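Side-chain contacts in phosphoglycerate oxidoreductase (Rhizobium etli, PDB 4HY3), which probably reduces hydroxypyruvate or glyoxylate with NAD(P)H, as a member of the D-isomer-specific 2-hydroxyacid dehydrogenase family: residues N65-G70 and A88-R93; V271-L276 and D290-E295. All blocks are in the same frame, centred on the assembly; numbering follows the deposited sequence.

Interaction 1. Residues N65-G70 and A88-R93; sequences NIAGLG and AETLAR
The R93 guanidinium meets A67 at its edge: A67 O lies near the plane of the group, 2.7 Å from R93 NH2. The hydrogen bond is weak despite this short separation, because its N-H...O angle is only 129°. NH2 also passes A67 CB at 4.0 Å, a van der Waals approach. R93 starts with CG beside its backbone N (chi1 -74°), and bends at chi2 and chi3 swing the chain across to the loop. Its other terminal nitrogen, NH1, forms a salt bridge with D71, just beyond the loop segment. Cutting R93 back to an alanine would probably leave the D71 carboxylate without this charged mate and A67 O without this donor, weakening the tie between loop and helix.

Beside the polar link, T90 points toward the loop and packs against A67. A67 CB lies 3.9 Å from T90 CB, and T90 CG2 touches the same methyl. Toward the loop, T90 OG1 makes no hydrogen bond; it lies 4.0 Å from A67 CA and more loosely beside I66 CG2. A backbone bond from L69 N to I66 O (2.9 Å) closes a turn around A67.

The contact joins the loop between strand 57-60 and helix 73-76 to the short helix 88-91, which follows strand 77-82. L74 of helix 73-76 touches I66, L69 and R93, while L91 turns to helix 115-118.

Interaction 2. Residues V271-L276 and D290-E295; sequences VDFDAL and DVYPEE
V291 O is approached by two groups: it accepts a hydrogen bond from S289 OG, and it lies at the edge of the F273 ring, near its plane, 3.8 Å from F273 CE1. F273 points toward the loop, and P293 lies over one face of its ring. The proline CD sits 3.8 Å from the ring centroid and 26° off the normal, a CH-pi contact. L276 CD2 approaches the opposite face, 4.2 Å above the plane and also offset toward the rim. The Y292 ring meets F273 rim to rim, with CZ of F273 3.4 Å from CD1 of Y292 and the planes at 38°, so this is no stack.

Strand 261-264, helix 273-281 and strand 286-289 form a beta-alpha-beta crossover of the Rossmann-type NAD-binding domain, and F273 stands in the first turn of its helix. D272 is the N-cap: its OD2 accepts from A275 N at 2.7 Å.

In the loop, E295 OE2 accepts from Y292 N at 2.9 Å, closing back over P293 and E294. With CG beside its backbone N (chi1 -66°), the Y292 ring reaches both F273 and F309 of strand 309-311; F156 and W163 of the second subunit also touch it.

Along the chain the two contacts come in series, interaction 1 closing before interaction 2 opens. Their centres are 43 Å apart and their nearest atoms about 28 Å, so they do not touch. They share no sheet. Segments 65-70 and 88-93 belong to connections of the six-stranded mixed sheet, whereas 271-276 and 290-295 flank strand 286-289 of the seven-stranded parallel sheet in the NAD-binding domain. The pair therefore samples the two lobes expected in this dehydrogenase family, where the active site typically lies in the cleft between them. Interaction 1 touches no other chain of the assembly; interaction 2 lies beside a second subunit.

Interaction 1. Residues N65-G70 and A88-R93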
loop_
_atom_site.group_PDB
_atom_site.type_symbol
_atom_site.label_atom_id
_atom_site.label_comp_id
_atom_site.label_asym_id
_atom_site.label_seq_id
_atom_site.Cartn_x
_atom_site.Cartn_y
_atom_site.Cartn_z
ATOM N N ASN A 65 15.424 -41.309 21.924
ATOM C CA ASN A 65 16.661 -42.055 21.692
ATOM C C ASN A 65 17.431 -41.668 20.403
ATOM O O ASN A 65 17.654 -42.505 19.535
ATOM C CB ASN A 65 16.353 -43.562 21.734
ATOM C CG ASN A 65 17.590 -44.435 21.524
ATOM O OD1 ASN A 65 17.545 -45.450 20.800
ATOM N ND2 ASN A 65 18.709 -44.045 22.155
ATOM N N ILE A 66 17.852 -40.409 20.277
ATOM C CA ILE A 66 18.625 -40.001 19.095
ATOM C C ILE A 66 19.947 -40.732 19.118
ATOM O O ILE A 66 20.419 -41.228 18.077
ATOM C CB ILE A 66 18.890 -38.469 18.987
ATOM C CG1 ILE A 66 17.650 -37.707 18.548
ATOM C CG2 ILE A 66 19.938 -38.163 17.933
ATOM C CD1 ILE A 66 16.834 -38.386 17.480
ATOM N N ALA A 67 20.535 -40.812 20.310
ATOM C CA ALA A 67 21.846 -41.425 20.464
ATOM C C ALA A 67 21.847 -42.834 19.899
ATOM O O ALA A 67 22.891 -43.343 19.512
ATOM C CB ALA A 67 22.253 -41.422 21.925
ATOM N N GLY A 68 20.654 -43.433 19.824
ATOM C CA GLY A 68 20.487 -44.822 19.420
ATOM C C GLY A 68 20.718 -45.069 17.954
ATOM O O GLY A 68 20.923 -46.207 17.542
ATOM N N LEU A 69 20.668 -44.011 17.154
ATOM C CA LEU A 69 20.800 -44.117 15.694
ATOM C C LEU A 69 22.120 -44.727 15.233
ATOM O O LEU A 69 23.074 -44.878 16.009
ATOM C CB LEU A 69 20.677 -42.708 15.089
ATOM C CG LEU A 69 19.365 -42.174 14.505
ATOM C CD1 LEU A 69 18.193 -43.101 14.750
ATOM C CD2 LEU A 69 19.080 -40.768 15.011
ATOM N N GLY A 70 22.199 -45.045 13.946
ATOM C CA GLY A 70 23.489 -45.429 13.352
ATOM C C GLY A 70 24.604 -44.455 13.717
ATOM O O GLY A 70 24.455 -43.241 13.596
ATOM N N ALA A 88 25.779 -33.565 25.008
ATOM C CA ALA A 88 27.152 -33.404 24.520
ATOM C C ALA A 88 27.764 -34.609 23.786
ATOM O O ALA A 88 28.396 -34.436 22.749
ATOM C CB ALA A 88 28.067 -32.972 25.657
ATOM N N GLU A 89 27.603 -35.819 24.316
ATOM C CA GLU A 89 28.336 -36.978 23.771
ATOM C C GLU A 89 27.742 -37.372 22.430
ATOM O O GLU A 89 28.456 -37.763 21.490
ATOM C CB GLU A 89 28.325 -38.178 24.740
ATOM C CG GLU A 89 29.019 -37.937 26.081
ATOM C CD GLU A 89 28.313 -36.900 26.983
ATOM O OE1 GLU A 89 27.129 -36.537 26.747
ATOM O OE2 GLU A 89 28.957 -36.424 27.946
ATOM N N THR A 90 26.418 -37.273 22.353
ATOM C CA THR A 90 25.718 -37.662 21.148
ATOM C C THR A 90 25.926 -36.546 20.131
ATOM O O THR A 90 26.307 -36.807 18.992
ATOM C CB THR A 90 24.257 -38.132 21.413
ATOM O OG1 THR A 90 23.395 -37.687 20.369
ATOM C CG2 THR A 90 23.720 -37.636 22.741
ATOM N N LEU A 91 25.770 -35.305 20.573
ATOM C CA LEU A 91 26.168 -34.150 19.767
ATOM C C LEU A 91 27.614 -34.104 19.260
ATOM O O LEU A 91 27.890 -33.519 18.208
ATOM C CB LEU A 91 25.934 -32.904 20.555
ATOM C CG LEU A 91 25.850 -31.646 19.744
ATOM C CD1 LEU A 91 24.729 -31.790 18.734
ATOM C CD2 LEU A 91 25.551 -30.563 20.767
ATOM N N ALA A 92 28.536 -34.691 20.018
ATOM C CA ALA A 92 29.943 -34.737 19.645
ATOM C C ALA A 92 30.073 -35.748 18.552
ATOM O O ALA A 92 31.084 -35.779 17.849
ATOM C CB ALA A 92 30.815 -35.116 20.833
ATOM N N ARG A 93 29.037 -36.571 18.399
ATOM C CA ARG A 93 29.042 -37.590 17.358
ATOM C C ARG A 93 28.566 -37.078 15.999
ATOM O O ARG A 93 28.644 -37.804 14.991
ATOM C CB ARG A 93 28.236 -38.816 17.794
ATOM C CG ARG A 93 28.943 -39.666 18.842
ATOM C CD ARG A 93 28.604 -41.135 18.701
ATOM N NE ARG A 93 27.398 -41.477 19.447
ATOM C CZ ARG A 93 26.546 -42.445 19.102
ATOM N NH1 ARG A 93 26.752 -43.180 18.003
ATOM N NH2 ARG A 93 25.479 -42.679 19.860
#

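Interaction 2. Residues V271-L276 and D290-E295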
loop_
_atom_site.group_PDB
_atom_site.type_symbol
_atom_site.label_atom_id
_atom_site.label_comp_id
_atom_site.label_asym_id
_atom_site.label_seq_id
_atom_site.Cartn_x
_atom_site.Cartn_y
_atom_site.Cartn_z
ATOM N N VAL A 271 -3.873 -10.860 32.264
ATOM C CA VAL A 271 -5.038 -10.054 32.691
ATOM C C VAL A 271 -5.655 -10.686 33.909
ATOM O O VAL A 271 -5.481 -11.886 34.116
ATOM C CB VAL A 271 -6.184 -9.978 31.624
ATOM C CG1 VAL A 271 -5.716 -9.293 30.343
ATOM C CG2 VAL A 271 -6.840 -11.348 31.370
ATOM N N ASP A 272 -6.397 -9.904 34.692
ATOM C CA ASP A 272 -7.219 -10.508 35.723
ATOM C C ASP A 272 -8.577 -10.826 35.156
ATOM O O ASP A 272 -9.348 -9.927 34.832
ATOM C CB ASP A 272 -7.340 -9.668 36.989
ATOM C CG ASP A 272 -8.049 -10.433 38.095
ATOM O OD1 ASP A 272 -7.356 -10.916 39.018
ATOM O OD2 ASP A 272 -9.288 -10.610 38.002
ATOM N N PHE A 273 -8.878 -12.109 35.041
ATOM C CA PHE A 273 -10.064 -12.467 34.296
ATOM C C PHE A 273 -11.320 -11.874 34.909
ATOM O O PHE A 273 -12.099 -11.205 34.218
ATOM C CB PHE A 273 -10.186 -13.972 34.057
ATOM C CG PHE A 273 -10.586 -14.302 32.655
ATOM C CD1 PHE A 273 -9.621 -14.552 31.690
ATOM C CD2 PHE A 273 -11.922 -14.281 32.274
ATOM C CE1 PHE A 273 -9.985 -14.814 30.378
ATOM C CE2 PHE A 273 -12.296 -14.548 30.967
ATOM C CZ PHE A 273 -11.326 -14.810 30.019
ATOM N N ASP A 274 -11.489 -12.080 36.216
ATOM C CA ASP A 274 -12.674 -11.593 36.925
ATOM C C ASP A 274 -12.678 -10.068 36.950
ATOM O O ASP A 274 -13.740 -9.456 36.975
ATOM C CB ASP A 274 -12.776 -12.165 38.348
ATOM C CG ASP A 274 -12.056 -13.507 38.510
ATOM O OD1 ASP A 274 -12.742 -14.550 38.621
ATOM O OD2 ASP A 274 -10.800 -13.508 38.530
ATOM N N ALA A 275 -11.497 -9.453 36.933
ATOM C CA ALA A 275 -11.420 -8.002 36.723
ATOM C C ALA A 275 -11.996 -7.645 35.363
ATOM O O ALA A 275 -12.783 -6.707 35.263
ATOM C CB ALA A 275 -9.996 -7.486 36.856
ATOM N N LEU A 276 -11.625 -8.413 34.328
ATOM C CA LEU A 276 -12.159 -8.215 32.966
ATOM C C LEU A 276 -13.673 -8.471 32.847
ATOM O O LEU A 276 -14.411 -7.633 32.332
ATOM C CB LEU A 276 -11.371 -9.032 31.932
ATOM C CG LEU A 276 -12.019 -9.210 30.545
ATOM C CD1 LEU A 276 -11.846 -8.010 29.620
ATOM C CD2 LEU A 276 -11.530 -10.493 29.906
ATOM N N ASP A 290 -9.655 -15.458 22.981
ATOM C CA ASP A 290 -9.463 -16.821 22.495
ATOM C C ASP A 290 -8.746 -17.665 23.517
ATOM O O ASP A 290 -8.619 -18.869 23.361
ATOM C CB ASP A 290 -8.675 -16.856 21.173
ATOM C CG ASP A 290 -8.746 -18.225 20.492
ATOM O OD1 ASP A 290 -9.861 -18.700 20.133
ATOM O OD2 ASP A 290 -7.682 -18.842 20.341
ATOM N N VAL A 291 -8.268 -17.034 24.572
ATOM C CA VAL A 291 -7.542 -17.772 25.588
ATOM C C VAL A 291 -8.197 -17.532 26.950
ATOM O O VAL A 291 -8.872 -16.524 27.151
ATOM C CB VAL A 291 -6.034 -17.429 25.536
ATOM C CG1 VAL A 291 -5.801 -15.987 25.975
ATOM C CG2 VAL A 291 -5.198 -18.423 26.355
ATOM N N TYR A 292 -8.042 -18.485 27.861
ATOM C CA TYR A 292 -8.778 -18.471 29.129
ATOM C C TYR A 292 -7.887 -18.941 30.271
ATOM O O TYR A 292 -6.909 -19.648 30.023
ATOM C CB TYR A 292 -10.039 -19.328 29.015
ATOM C CG TYR A 292 -10.990 -18.714 28.057
ATOM C CD1 TYR A 292 -11.913 -17.781 28.481
ATOM C CD2 TYR A 292 -10.930 -19.013 26.706
ATOM C CE1 TYR A 292 -12.776 -17.172 27.582
ATOM C CE2 TYR A 292 -11.778 -18.407 25.804
ATOM C CZ TYR A 292 -12.689 -17.486 26.253
ATOM O OH TYR A 292 -13.526 -16.893 25.368
ATOM N N PRO A 293 -8.216 -18.554 31.520
ATOM C CA PRO A 293 -7.331 -18.872 32.642
ATOM C C PRO A 293 -7.174 -20.369 32.847
ATOM O O PRO A 293 -6.163 -20.806 33.399
ATOM C CB PRO A 293 -8.031 -18.240 33.845
ATOM C CG PRO A 293 -9.472 -18.187 33.461
ATOM C CD PRO A 293 -9.498 -17.976 31.971
ATOM N N GLU A 294 -8.158 -21.145 32.394
ATOM C CA GLU A 294 -8.067 -22.605 32.420
ATOM C C GLU A 294 -8.695 -23.244 31.155
ATOM O O GLU A 294 -9.771 -22.824 30.696
ATOM C CB GLU A 294 -8.700 -23.143 33.697
ATOM C CG GLU A 294 -8.356 -24.588 33.995
ATOM C CD GLU A 294 -9.338 -25.215 34.965
ATOM O OE1 GLU A 294 -10.001 -24.464 35.722
ATOM O OE2 GLU A 294 -9.447 -26.461 34.966
ATOM N N GLU A 295 -8.014 -24.243 30.588
ATOM C CA GLU A 295 -8.426 -24.792 29.295
ATOM C C GLU A 295 -8.324 -26.286 29.250
ATOM O O GLU A 295 -7.217 -26.815 29.242
ATOM C CB GLU A 295 -7.603 -24.210 28.158
ATOM C CG GLU A 295 -7.804 -22.719 27.967
ATOM C CD GLU A 295 -6.708 -22.102 27.149
ATOM O OE1 GLU A 295 -5.711 -22.815 26.882
ATOM O OE2 GLU A 295 -6.845 -20.917 26.779
#